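Local atomic coordinates of contact-dependent inhibitor I (PDB entry 5I4Q), a protein that probably protects its Escherichia coli host by binding and neutralising the toxic part of its partner, contact-dependent inhibitor A. Residues R26-C31 with Q58-T63; H37-T42 with Q48-D53; D53-Q58 with Y89-W94; E69-P72 with I76-L79. All coordinates share one frame; numbering follows the deposited sequence.

Contact 1 (R26-C31 with Q58-T63)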
loop_
_atom_site.group_PDB
_atom_site.type_symbol
_atom_site.label_atom_id
_atom_site.label_comp_id
_atom_site.label_asym_id
_atom_site.label_seq_id
_atom_site.Cartn_x
_atom_site.Cartn_y
_atom_site.Cartn_z
ATOM N N ARG B 26 10.206 -11.184 2.654
ATOM C CA ARG B 26 10.654 -12.364 3.383
ATOM C C ARG B 26 11.696 -13.120 2.577
ATOM O O ARG B 26 12.666 -13.539 3.150
ATOM C CB ARG B 26 9.528 -13.354 3.705
ATOM C CG ARG B 26 8.466 -12.902 4.710
ATOM C CD ARG B 26 7.330 -13.940 4.923
ATOM N NE ARG B 26 7.849 -15.168 5.560
ATOM C CZ ARG B 26 8.286 -16.262 4.923
ATOM N NH1 ARG B 26 8.745 -17.287 5.637
ATOM N NH2 ARG B 26 8.267 -16.352 3.589
ATOM N N LEU B 27 11.479 -13.336 1.284
ATOM C CA LEU B 27 12.479 -13.962 0.408
ATOM C C LEU B 27 13.775 -13.164 0.322
ATOM O O LEU B 27 14.826 -13.745 0.308
ATOM C CB LEU B 27 11.975 -14.156 -1.022
ATOM C CG LEU B 27 10.808 -15.134 -1.257
ATOM C CD1 LEU B 27 10.122 -14.940 -2.612
ATOM C CD2 LEU B 27 11.283 -16.564 -1.099
ATOM N N TYR B 28 13.707 -11.833 0.234
ATOM C CA TYR B 28 14.933 -11.037 0.180
ATOM C C TYR B 28 15.677 -11.257 1.485
ATOM O O TYR B 28 16.839 -11.503 1.479
ATOM C CB TYR B 28 14.660 -9.558 -0.068
ATOM C CG TYR B 28 14.552 -9.130 -1.522
ATOM C CD1 TYR B 28 13.380 -9.204 -2.201
ATOM C CD2 TYR B 28 15.598 -8.523 -2.156
ATOM C CE1 TYR B 28 13.293 -8.763 -3.505
ATOM C CE2 TYR B 28 15.527 -8.115 -3.431
ATOM C CZ TYR B 28 14.385 -8.248 -4.121
ATOM O OH TYR B 28 14.333 -7.793 -5.409
ATOM N N GLU B 29 14.960 -11.241 2.591
ATOM C CA GLU B 29 15.547 -11.382 3.912
ATOM C C GLU B 29 16.274 -12.711 4.055
ATOM O O GLU B 29 17.400 -12.755 4.516
ATOM C CB GLU B 29 14.484 -11.213 5.013
ATOM C CG GLU B 29 14.943 -10.368 6.192
ATOM C CD GLU B 29 13.929 -10.268 7.324
ATOM O OE1 GLU B 29 13.998 -11.133 8.230
ATOM O OE2 GLU B 29 13.106 -9.322 7.322
ATOM N N GLU B 30 15.648 -13.780 3.618
ATOM C CA GLU B 30 16.236 -15.103 3.706
ATOM C C GLU B 30 17.470 -15.211 2.821
ATOM O O GLU B 30 18.508 -15.667 3.265
ATOM C CB GLU B 30 15.194 -16.173 3.320
ATOM C CG GLU B 30 14.137 -16.439 4.410
ATOM C CD GLU B 30 12.872 -17.206 3.936
ATOM O OE1 GLU B 30 12.895 -17.857 2.861
ATOM O OE2 GLU B 30 11.830 -17.147 4.648
ATOM N N CYS B 31 17.346 -14.783 1.568
ATOM C CA CYS B 31 18.440 -14.836 0.591
ATOM C C CYS B 31 19.696 -14.026 1.070
ATOM O O CYS B 31 20.846 -14.450 0.952
ATOM C CB CYS B 31 17.925 -14.319 -0.749
ATOM S SG CYS B 31 18.723 -15.049 -2.185
ATOM N N GLN B 58 20.439 -5.108 -2.171
ATOM C CA GLN B 58 20.306 -3.901 -1.426
ATOM C C GLN B 58 19.831 -2.795 -2.366
ATOM O O GLN B 58 18.992 -2.016 -1.998
ATOM C CB GLN B 58 21.620 -3.536 -0.722
ATOM C CG GLN B 58 21.640 -2.215 0.078
ATOM C CD GLN B 58 21.642 -0.949 -0.751
ATOM O OE1 GLN B 58 22.002 -0.949 -1.925
ATOM N NE2 GLN B 58 21.221 0.152 -0.149
ATOM N N SER B 59 20.376 -2.748 -3.576
ATOM C CA SER B 59 20.039 -1.690 -4.558
ATOM C C SER B 59 18.618 -1.755 -4.953
ATOM O O SER B 59 17.978 -0.715 -5.089
ATOM C CB SER B 59 20.918 -1.730 -5.791
ATOM O OG SER B 59 22.260 -1.461 -5.384
ATOM N N GLU B 60 18.090 -2.957 -5.061
ATOM C CA GLU B 60 16.717 -3.094 -5.401
ATOM C C GLU B 60 15.854 -2.670 -4.219
ATOM O O GLU B 60 14.770 -2.113 -4.411
ATOM C CB GLU B 60 16.428 -4.535 -5.801
ATOM C CG GLU B 60 17.108 -4.936 -7.090
ATOM C CD GLU B 60 17.214 -6.467 -7.314
ATOM O OE1 GLU B 60 16.728 -7.266 -6.498
ATOM O OE2 GLU B 60 17.779 -6.869 -8.353
ATOM N N LEU B 61 16.294 -3.019 -2.986
ATOM C CA LEU B 61 15.532 -2.650 -1.808
ATOM C C LEU B 61 15.568 -1.134 -1.613
ATOM O O LEU B 61 14.599 -0.536 -1.201
ATOM C CB LEU B 61 16.028 -3.367 -0.583
ATOM C CG LEU B 61 15.660 -4.849 -0.564
ATOM C CD1 LEU B 61 16.540 -5.581 0.394
ATOM C CD2 LEU B 61 14.239 -5.156 -0.200
ATOM N N ALA B 62 16.676 -0.506 -1.962
ATOM C CA ALA B 62 16.758 0.950 -1.937
ATOM C C ALA B 62 15.816 1.599 -2.968
ATOM O O ALA B 62 15.199 2.624 -2.679
ATOM C CB ALA B 62 18.199 1.350 -2.174
ATOM N N THR B 63 15.676 0.985 -4.149
ATOM C CA THR B 63 14.766 1.468 -5.150
ATOM C C THR B 63 13.345 1.374 -4.606
ATOM O O THR B 63 12.494 2.267 -4.799
ATOM C CB THR B 63 14.940 0.697 -6.476
ATOM O OG1 THR B 63 16.286 0.832 -6.930
ATOM C CG2 THR B 63 14.059 1.239 -7.557
#

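Contact 2 (H37-T42 with Q48-D53)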
loop_
_atom_site.group_PDB
_atom_site.type_symbol
_atom_site.label_atom_id
_atom_site.label_comp_id
_atom_site.label_asym_id
_atom_site.label_seq_id
_atom_site.Cartn_x
_atom_site.Cartn_y
_atom_site.Cartn_z
ATOM N N HIS B 37 26.042 -15.371 5.366
ATOM C CA HIS B 37 26.649 -16.602 5.875
ATOM C C HIS B 37 27.754 -17.106 4.960
ATOM O O HIS B 37 28.859 -17.362 5.442
ATOM C CB HIS B 37 25.577 -17.669 6.053
ATOM C CG HIS B 37 26.048 -18.916 6.718
ATOM N ND1 HIS B 37 26.496 -18.940 8.022
ATOM C CD2 HIS B 37 26.082 -20.203 6.281
ATOM C CE1 HIS B 37 26.822 -20.179 8.346
ATOM N NE2 HIS B 37 26.564 -20.965 7.313
ATOM N N GLN B 38 27.475 -17.193 3.655
ATOM C CA GLN B 38 28.469 -17.661 2.667
ATOM C C GLN B 38 29.696 -16.770 2.622
ATOM O O GLN B 38 30.821 -17.270 2.645
ATOM C CB GLN B 38 27.895 -17.754 1.253
ATOM C CG GLN B 38 26.795 -18.785 1.047
ATOM C CD GLN B 38 26.078 -18.623 -0.299
ATOM O OE1 GLN B 38 24.861 -18.401 -0.355
ATOM N NE2 GLN B 38 26.827 -18.726 -1.385
ATOM N N ILE B 39 29.480 -15.457 2.538
ATOM C CA ILE B 39 30.569 -14.487 2.515
ATOM C C ILE B 39 31.488 -14.638 3.728
ATOM O O ILE B 39 32.705 -14.537 3.616
ATOM C CB ILE B 39 30.014 -13.041 2.432
ATOM C CG1 ILE B 39 29.443 -12.776 1.052
ATOM C CG2 ILE B 39 31.092 -11.988 2.688
ATOM C CD1 ILE B 39 28.449 -11.614 1.019
ATOM N N GLY B 40 30.881 -14.863 4.887
ATOM C CA GLY B 40 31.614 -15.030 6.139
ATOM C C GLY B 40 32.345 -16.351 6.250
ATOM O O GLY B 40 33.132 -16.529 7.135
ATOM N N SER B 41 32.065 -17.277 5.343
ATOM C CA SER B 41 32.690 -18.596 5.324
ATOM C C SER B 41 33.662 -18.741 4.177
ATOM O O SER B 41 34.048 -19.841 3.886
ATOM C CB SER B 41 31.632 -19.682 5.108
ATOM O OG SER B 41 30.604 -19.611 6.057
ATOM N N THR B 42 34.038 -17.673 3.476
ATOM C CA THR B 42 34.988 -17.852 2.369
ATOM C C THR B 42 36.021 -16.742 2.392
ATOM O O THR B 42 35.916 -15.782 3.196
ATOM C CB THR B 42 34.255 -18.051 0.998
ATOM O OG1 THR B 42 35.166 -18.563 0.024
ATOM C CG2 THR B 42 33.633 -16.827 0.448
ATOM N N GLN B 48 33.766 -11.887 -3.742
ATOM C CA GLN B 48 33.372 -10.760 -4.563
ATOM C C GLN B 48 32.088 -10.980 -5.348
ATOM O O GLN B 48 31.257 -10.061 -5.428
ATOM C CB GLN B 48 34.482 -10.304 -5.500
ATOM C CG GLN B 48 35.728 -9.817 -4.802
ATOM C CD GLN B 48 35.437 -8.808 -3.736
ATOM O OE1 GLN B 48 34.963 -7.691 -4.027
ATOM N NE2 GLN B 48 35.715 -9.173 -2.488
ATOM N N PRO B 49 31.914 -12.159 -5.963
ATOM C CA PRO B 49 30.646 -12.322 -6.683
ATOM C C PRO B 49 29.467 -12.445 -5.720
ATOM O O PRO B 49 28.335 -12.167 -6.094
ATOM C CB PRO B 49 30.850 -13.623 -7.497
ATOM C CG PRO B 49 32.011 -14.313 -6.838
ATOM C CD PRO B 49 32.877 -13.199 -6.337
ATOM N N LEU B 50 29.745 -12.828 -4.486
ATOM C CA LEU B 50 28.726 -12.936 -3.485
ATOM C C LEU B 50 28.326 -11.563 -3.000
ATOM O O LEU B 50 27.171 -11.324 -2.751
ATOM C CB LEU B 50 29.175 -13.803 -2.301
ATOM C CG LEU B 50 29.488 -15.281 -2.609
ATOM C CD1 LEU B 50 30.164 -15.910 -1.399
ATOM C CD2 LEU B 50 28.211 -16.038 -2.984
ATOM N N PHE B 51 29.289 -10.666 -2.893
ATOM C CA PHE B 51 29.036 -9.288 -2.529
ATOM C C PHE B 51 28.277 -8.621 -3.656
ATOM O O PHE B 51 27.383 -7.859 -3.394
ATOM C CB PHE B 51 30.338 -8.522 -2.303
ATOM C CG PHE B 51 30.842 -8.551 -0.901
ATOM C CD1 PHE B 51 30.117 -7.988 0.113
ATOM C CD2 PHE B 51 32.061 -9.068 -0.611
ATOM C CE1 PHE B 51 30.583 -7.977 1.416
ATOM C CE2 PHE B 51 32.557 -9.058 0.687
ATOM C CZ PHE B 51 31.812 -8.495 1.708
ATOM N N ASP B 52 28.600 -8.943 -4.906
ATOM C CA ASP B 52 27.896 -8.346 -6.048
ATOM C C ASP B 52 26.397 -8.639 -5.979
ATOM O O ASP B 52 25.580 -7.743 -6.199
ATOM C CB ASP B 52 28.432 -8.884 -7.383
ATOM C CG ASP B 52 29.912 -8.466 -7.692
ATOM O OD1 ASP B 52 30.504 -7.537 -7.042
ATOM O OD2 ASP B 52 30.477 -9.082 -8.629
ATOM N N ASP B 53 26.052 -9.891 -5.653
ATOM C CA ASP B 53 24.640 -10.301 -5.417
ATOM C C ASP B 53 24.030 -9.585 -4.210
ATOM O O ASP B 53 22.939 -9.072 -4.286
ATOM C CB ASP B 53 24.498 -11.813 -5.191
ATOM C CG ASP B 53 24.891 -12.640 -6.408
ATOM O OD1 ASP B 53 24.903 -12.111 -7.558
ATOM O OD2 ASP B 53 25.198 -13.842 -6.217
#

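Contact 3 (D53-Q58 with Y89-W94)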
loop_
_atom_site.group_PDB
_atom_site.type_symbol
_atom_site.label_atom_id
_atom_site.label_comp_id
_atom_site.label_asym_id
_atom_site.label_seq_id
_atom_site.Cartn_x
_atom_site.Cartn_y
_atom_site.Cartn_z
ATOM N N ASP B 53 26.052 -9.891 -5.653
ATOM C CA ASP B 53 24.640 -10.301 -5.417
ATOM C C ASP B 53 24.030 -9.585 -4.210
ATOM O O ASP B 53 22.939 -9.072 -4.286
ATOM C CB ASP B 53 24.498 -11.813 -5.191
ATOM C CG ASP B 53 24.891 -12.640 -6.408
ATOM O OD1 ASP B 53 24.903 -12.111 -7.558
ATOM O OD2 ASP B 53 25.198 -13.842 -6.217
ATOM N N LEU B 54 24.765 -9.533 -3.109
ATOM C CA LEU B 54 24.290 -8.872 -1.914
ATOM C C LEU B 54 23.990 -7.412 -2.166
ATOM O O LEU B 54 22.942 -6.935 -1.794
ATOM C CB LEU B 54 25.348 -8.990 -0.833
ATOM C CG LEU B 54 25.024 -8.305 0.482
ATOM C CD1 LEU B 54 23.743 -8.895 1.055
ATOM C CD2 LEU B 54 26.126 -8.508 1.489
ATOM N N PHE B 55 24.908 -6.679 -2.778
ATOM C CA PHE B 55 24.635 -5.258 -3.051
ATOM C C PHE B 55 23.601 -4.996 -4.118
ATOM O O PHE B 55 22.944 -3.916 -4.121
ATOM C CB PHE B 55 25.924 -4.508 -3.386
ATOM C CG PHE B 55 26.878 -4.407 -2.231
ATOM C CD1 PHE B 55 26.551 -3.636 -1.140
ATOM C CD2 PHE B 55 28.107 -5.028 -2.263
ATOM C CE1 PHE B 55 27.426 -3.488 -0.080
ATOM C CE2 PHE B 55 28.981 -4.930 -1.180
ATOM C CZ PHE B 55 28.644 -4.138 -0.095
ATOM N N ARG B 56 23.464 -5.938 -5.049
ATOM C CA ARG B 56 22.447 -5.841 -6.097
ATOM C C ARG B 56 21.073 -5.893 -5.419
ATOM O O ARG B 56 20.174 -5.135 -5.772
ATOM C CB ARG B 56 22.562 -6.944 -7.115
ATOM C CG ARG B 56 21.652 -6.776 -8.330
ATOM C CD ARG B 56 21.470 -8.059 -9.141
ATOM N NE ARG B 56 20.475 -8.939 -8.544
ATOM C CZ ARG B 56 20.692 -10.123 -7.969
ATOM N NH1 ARG B 56 19.648 -10.774 -7.460
ATOM N NH2 ARG B 56 21.910 -10.666 -7.883
HETATM N N MSE B 57 20.954 -6.745 -4.414
HETATM C CA MSE B 57 19.716 -6.856 -3.661
HETATM C C MSE B 57 19.434 -5.623 -2.849
HETATM O O MSE B 57 18.319 -5.216 -2.780
HETATM C CB MSE B 57 19.721 -8.095 -2.749
HETATM C CG MSE B 57 19.696 -9.308 -3.666
HETATM SE SE MSE B 57 19.367 -10.988 -2.648
HETATM C CE MSE B 57 19.876 -12.259 -4.108
ATOM N N GLN B 58 20.439 -5.108 -2.171
ATOM C CA GLN B 58 20.306 -3.901 -1.426
ATOM C C GLN B 58 19.831 -2.795 -2.366
ATOM O O GLN B 58 18.992 -2.016 -1.998
ATOM C CB GLN B 58 21.620 -3.536 -0.722
ATOM C CG GLN B 58 21.640 -2.215 0.078
ATOM C CD GLN B 58 21.642 -0.949 -0.751
ATOM O OE1 GLN B 58 22.002 -0.949 -1.925
ATOM N NE2 GLN B 58 21.221 0.152 -0.149
ATOM N N TYR B 89 36.489 -0.786 0.171
ATOM C CA TYR B 89 36.726 -0.463 1.572
ATOM C C TYR B 89 35.568 -0.891 2.429
ATOM O O TYR B 89 35.780 -1.333 3.557
ATOM C CB TYR B 89 37.093 1.035 1.757
ATOM C CG TYR B 89 38.357 1.380 1.006
ATOM C CD1 TYR B 89 39.608 1.088 1.551
ATOM C CD2 TYR B 89 38.301 1.930 -0.275
ATOM C CE1 TYR B 89 40.766 1.348 0.864
ATOM C CE2 TYR B 89 39.442 2.195 -0.982
ATOM C CZ TYR B 89 40.684 1.893 -0.419
ATOM O OH TYR B 89 41.850 2.181 -1.145
ATOM N N SER B 90 34.347 -0.809 1.903
ATOM C CA SER B 90 33.189 -1.300 2.659
ATOM C C SER B 90 33.178 -2.823 2.602
ATOM O O SER B 90 32.842 -3.485 3.582
ATOM C CB SER B 90 31.879 -0.702 2.138
ATOM O OG SER B 90 31.466 -1.284 0.894
ATOM N N ARG B 91 33.549 -3.395 1.457
ATOM C CA ARG B 91 33.648 -4.872 1.365
ATOM C C ARG B 91 34.658 -5.475 2.325
ATOM O O ARG B 91 34.392 -6.534 2.941
ATOM C CB ARG B 91 33.951 -5.337 -0.055
ATOM C CG ARG B 91 32.770 -5.113 -1.000
ATOM C CD ARG B 91 33.200 -5.218 -2.444
ATOM N NE ARG B 91 32.064 -5.081 -3.315
ATOM C CZ ARG B 91 31.732 -5.896 -4.306
ATOM N NH1 ARG B 91 32.454 -6.971 -4.594
ATOM N NH2 ARG B 91 30.656 -5.630 -5.020
ATOM N N LYS B 92 35.801 -4.824 2.464
ATOM C CA LYS B 92 36.832 -5.273 3.391
ATOM C C LYS B 92 36.225 -5.299 4.806
ATOM O O LYS B 92 36.382 -6.254 5.545
ATOM C CB LYS B 92 38.038 -4.319 3.298
ATOM C CG LYS B 92 39.427 -4.904 3.486
ATOM C CD LYS B 92 39.784 -6.030 2.497
ATOM C CE LYS B 92 41.033 -6.837 2.905
ATOM N NZ LYS B 92 41.339 -7.933 1.939
ATOM N N TYR B 93 35.525 -4.227 5.176
ATOM C CA TYR B 93 34.908 -4.106 6.497
ATOM C C TYR B 93 33.837 -5.184 6.731
ATOM O O TYR B 93 33.815 -5.844 7.758
ATOM C CB TYR B 93 34.278 -2.716 6.650
ATOM C CG TYR B 93 33.483 -2.515 7.909
ATOM C CD1 TYR B 93 34.117 -2.332 9.144
ATOM C CD2 TYR B 93 32.100 -2.453 7.880
ATOM C CE1 TYR B 93 33.382 -2.133 10.316
ATOM C CE2 TYR B 93 31.359 -2.229 9.037
ATOM C CZ TYR B 93 31.989 -2.069 10.250
ATOM O OH TYR B 93 31.241 -1.861 11.404
ATOM N N TRP B 94 32.942 -5.359 5.779
ATOM C CA TRP B 94 31.835 -6.311 5.968
ATOM C C TRP B 94 32.353 -7.728 5.943
ATOM O O TRP B 94 31.894 -8.560 6.724
ATOM C CB TRP B 94 30.720 -6.080 4.944
ATOM C CG TRP B 94 29.949 -4.789 5.200
ATOM C CD1 TRP B 94 29.831 -3.728 4.347
ATOM C CD2 TRP B 94 29.213 -4.441 6.378
ATOM N NE1 TRP B 94 29.074 -2.737 4.927
ATOM C CE2 TRP B 94 28.685 -3.152 6.178
ATOM C CE3 TRP B 94 28.961 -5.085 7.580
ATOM C CZ2 TRP B 94 27.938 -2.476 7.161
ATOM C CZ3 TRP B 94 28.200 -4.429 8.553
ATOM C CH2 TRP B 94 27.688 -3.147 8.326
#

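Contact 4 (E69-P72 with I76-L79)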
loop_
_atom_site.group_PDB
_atom_site.type_symbol
_atom_site.label_atom_id
_atom_site.label_comp_id
_atom_site.label_asym_id
_atom_site.label_seq_id
_atom_site.Cartn_x
_atom_site.Cartn_y
_atom_site.Cartn_z
ATOM N N GLU B 69 8.484 4.269 -2.563
ATOM C CA GLU B 69 8.094 4.688 -1.215
ATOM C C GLU B 69 7.397 3.622 -0.402
ATOM O O GLU B 69 6.469 3.904 0.332
ATOM C CB GLU B 69 7.331 6.024 -1.260
ATOM C CG GLU B 69 8.312 7.132 -1.694
ATOM C CD GLU B 69 7.665 8.508 -1.716
ATOM O OE1 GLU B 69 6.839 8.747 -2.598
ATOM O OE2 GLU B 69 7.972 9.335 -0.821
ATOM N N TYR B 70 7.830 2.379 -0.568
ATOM C CA TYR B 70 7.374 1.330 0.318
ATOM C C TYR B 70 8.348 1.283 1.472
ATOM O O TYR B 70 9.532 1.029 1.294
ATOM C CB TYR B 70 7.207 -0.022 -0.367
ATOM C CG TYR B 70 6.596 -1.040 0.611
ATOM C CD1 TYR B 70 7.391 -1.717 1.541
ATOM C CD2 TYR B 70 5.227 -1.263 0.637
ATOM C CE1 TYR B 70 6.823 -2.600 2.441
ATOM C CE2 TYR B 70 4.656 -2.142 1.550
ATOM C CZ TYR B 70 5.460 -2.804 2.440
ATOM O OH TYR B 70 4.900 -3.614 3.328
ATOM N N LYS B 71 7.844 1.517 2.673
ATOM C CA LYS B 71 8.673 1.541 3.882
ATOM C C LYS B 71 8.626 0.135 4.517
ATOM O O LYS B 71 7.580 -0.317 4.909
ATOM C CB LYS B 71 8.147 2.630 4.832
ATOM C CG LYS B 71 9.009 2.836 6.077
ATOM C CD LYS B 71 8.388 3.837 7.066
ATOM C CE LYS B 71 9.252 4.078 8.324
ATOM N NZ LYS B 71 9.204 2.984 9.351
ATOM N N PRO B 72 9.756 -0.600 4.545
ATOM C CA PRO B 72 9.749 -1.964 5.057
ATOM C C PRO B 72 9.952 -2.033 6.588
ATOM O O PRO B 72 10.088 -1.007 7.218
ATOM C CB PRO B 72 10.955 -2.579 4.318
ATOM C CG PRO B 72 11.933 -1.464 4.303
ATOM C CD PRO B 72 11.071 -0.245 4.026
ATOM N N ILE B 76 15.020 -4.653 7.523
ATOM C CA ILE B 76 15.308 -4.315 6.134
ATOM C C ILE B 76 15.712 -2.822 5.988
ATOM O O ILE B 76 16.584 -2.529 5.226
ATOM C CB ILE B 76 14.082 -4.593 5.261
ATOM C CG1 ILE B 76 13.716 -6.081 5.301
ATOM C CG2 ILE B 76 14.283 -4.109 3.832
ATOM C CD1 ILE B 76 14.610 -6.929 4.418
ATOM N N GLN B 77 15.102 -1.901 6.717
ATOM C CA GLN B 77 15.549 -0.502 6.721
ATOM C C GLN B 77 16.992 -0.331 7.166
ATOM O O GLN B 77 17.745 0.390 6.551
ATOM C CB GLN B 77 14.692 0.373 7.598
ATOM C CG GLN B 77 13.757 1.298 6.855
ATOM C CD GLN B 77 12.691 1.886 7.783
ATOM O OE1 GLN B 77 11.778 1.179 8.238
ATOM N NE2 GLN B 77 12.799 3.172 8.066
ATOM N N ASP B 78 17.373 -1.000 8.237
ATOM C CA ASP B 78 18.749 -0.996 8.693
ATOM C C ASP B 78 19.668 -1.600 7.677
ATOM O O ASP B 78 20.731 -1.039 7.411
ATOM C CB ASP B 78 18.901 -1.738 10.015
ATOM C CG ASP B 78 18.263 -0.990 11.174
ATOM O OD1 ASP B 78 18.013 0.252 11.081
ATOM O OD2 ASP B 78 17.991 -1.652 12.191
ATOM N N LEU B 79 19.255 -2.695 7.072
ATOM C CA LEU B 79 20.032 -3.274 6.012
ATOM C C LEU B 79 20.250 -2.326 4.828
ATOM O O LEU B 79 21.376 -2.234 4.301
ATOM C CB LEU B 79 19.392 -4.549 5.485
ATOM C CG LEU B 79 20.270 -5.084 4.341
ATOM C CD1 LEU B 79 20.605 -6.548 4.568
ATOM C CD2 LEU B 79 19.713 -4.805 2.946
#

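Contact 1 (R26-C31 with Q58-T63)
Tyr28 lays one face of its ring against Leu61, whose CD2 methyl sits 4.1 Å above the ring plane and is displaced toward the rim. The touch runs along one flank of the ring: Tyr28 CD2 is 4.0 Å from both CG and CD1 of Leu61, and the two side chains pass in opposite directions. The phenol end finds a polar partner. Tyr28 OH gives a 2.7 Å hydrogen bond to Glu60 OE1, which lies at the ring edge, in its plane. Ring and carboxylate stand almost perpendicular, 84° apart, and the hydroxyl approaches OE1 from above the carboxylate plane. Glu60 reaches it because its CG turns beside the backbone N (chi1 -67°) and the chain then runs straight out. All three residues are buried, so this bond satisfies a hydroxyl in the interior; the other carboxylate oxygen, OE2, has a long, weak ion pair with Arg56. Phe7 of the second subunit brings its ring to Tyr28, and Trp4 of that subunit packs on Glu60, while Leu61 also meets Leu79 and Ile80 of helix 74-82. With 8.6 Å between the CA atoms of Tyr28 and Leu61, the backbones keep their distance and a large aromatic side chain spans the gap. The arrangement is that of an antiparallel helical hairpin, formed here by helices 4-40 and 44-66, with part of the interface to the second subunit laid over it.

Contact 2 (H37-T42 with Q48-D53)
At the closed end of the helical hairpin, where helix 4-40 turns into helix 44-66, Ile39 and Leu50 interlock across the narrowing gap, their CA atoms 6.5 Å apart. The two side chains slide past each other in opposite directions, bringing Ile39 CG1 within 3.5 Å of Leu50 CB. Both gamma branches of Ile39 are used. CG1 lies beside the backbone N (chi1 -72°) and carries CD1 over a face of the Phe51 ring, a CH-pi contact 4.3 Å from the centroid and 17° off the normal. CG2, on the other branch, meets the far end of the same ring at Phe51 CZ, 3.7 Å away. Leu50 divides its two methyls: CD1 meets Thr42 CG2 tip to tip at 4.0 Å, whereas CD2 rests 3.4 Å from Gln38 NE2, the amide side chain crossing the leucine at about a right angle. Gln38 OE1 has a weak hydrogen bond to Ser34. Where the first helix ends, Ser41 OG donates to His37 O over 2.9 Å from above the carbonyl plane. The second helix is kinked near Pro49, which has no N-H to offer the preceding turn. Trp94 of helix 88-99 touches Phe51, and His95 and Phe98 of that helix touch Ile39. Apolar surface thus holds the two segments together, with methyl and aromatic groups inside and the amide of Gln38 at the margin; the grip probably rests on close apolar packing rather than on directed polar bonds, since none runs between the segments.

Contact 3 (D53-Q58 with Y89-W94)
Phe55 and Arg91 carry this contact, the aromatic ring lying beside the extended arm of the arginine. Phe55 CE2 is 3.8 Å from Arg91 NE, and Arg91 CG comes equally near the same carbon; farther along, Arg91 NH2 stands 3.8 Å from Phe55 CD2. Ring and guanidinium planes are only 20° apart, but the approach is slanted, so the two are not squarely stacked. Arg91 is straight from CG to NE (chi3 177°), which lets its aliphatic part and its charged head both follow the ring. Ser90 adds a lighter touch, its OG 4.1 Å from Phe55 CZ, while that hydroxyl is hydrogen-bonded to Arg85 O. In the next shell the guanidinium is fixed by three acceptors: Asp86 OD1 takes NE, Asp52 OD1 takes NH2 and Gln48 OE1 takes NH1. The carboxylates of Asp86 and Asp52 probably balance its charge, and all three bonds hold the head beside the phenylalanine. Tyr93 makes a cation-pi contact with Arg59 of contact-dependent inhibitor A, placing helix 88-99 against the toxin as well. Within the chain, Phe55 bridges helices 44-66 and 88-99, with Asp86 of the loop before the latter also against it, while Leu54 touches Ile32 and Ile39 of helix 4-40.

Contact 4 (E69-P72 with I76-L79)
Pro72 packs closely on Ile76, while Lys71 and the amide of Gln77 form a looser polar fringe. On the tight side, the proline ring lies against the beta-branched side chain: Pro72 CG is 3.6 Å from Ile76 CG2, and Pro72 CB comes almost as near to that methyl. Ile76 CG2 stands anti to the backbone N, which puts it on the proline while CG1 leads off elsewhere, toward Glu29. Gln77 CG approaches the same ring more loosely, 4.2 Å from Pro72 CG and no nearer to CD. Pro72 and Ile76 are both buried, and Met64 of helix 44-66 also touches the proline. The outer side is different. Lys71 is exposed; its chain runs straight before bending at the last torsion (chi4 -77°), and its NZ lies 3.3 Å from Gln77 OE1, at best a weak hydrogen bond. As modelled, Gln77 OE1 also sits 2.9 Å from Pro72 O, an approach of two acceptors that makes the assignment of the amide doubtful. With its oxygen and nitrogen exchanged, NE2 could donate to that carbonyl, though the weak bond to Lys71 would then probably be lost. Gln77 also packs on Val91 of contact-dependent inhibitor A, so this margin borders the toxin. Glu69, with positive phi, begins the link that leads out of helix 44-66. The chemistry implies that the buried proline and isoleucine hold the link against helix 74-82, and that the polar pair outside contributes at most a weak bond, its geometry being uncertain.

Overall arrangement
Contacts 1 and 2 both join helices 4-40 and 44-66, with centres 15 Å apart along the hairpin; contact 2 lies nearer the turn and falls within the span of contact 1. Contact 3 shares helix 44-66 with both and brings in helix 88-99; its centre is 9 Å from that of contact 2, and the two touch through Arg91. Contact 4 falls within the span of contact 3. The centres of contacts 1 and 4 are 9 Å apart, and Leu79 and Ile76 touch Leu61; those of contacts 2 and 4 are 22 Å apart. Helix 44-66 is thus shared by contacts 1, 2 and 3, and contact 4 follows at the loop that leaves it, in an all-helical fold whose surfaces serve both the second subunit and the toxin.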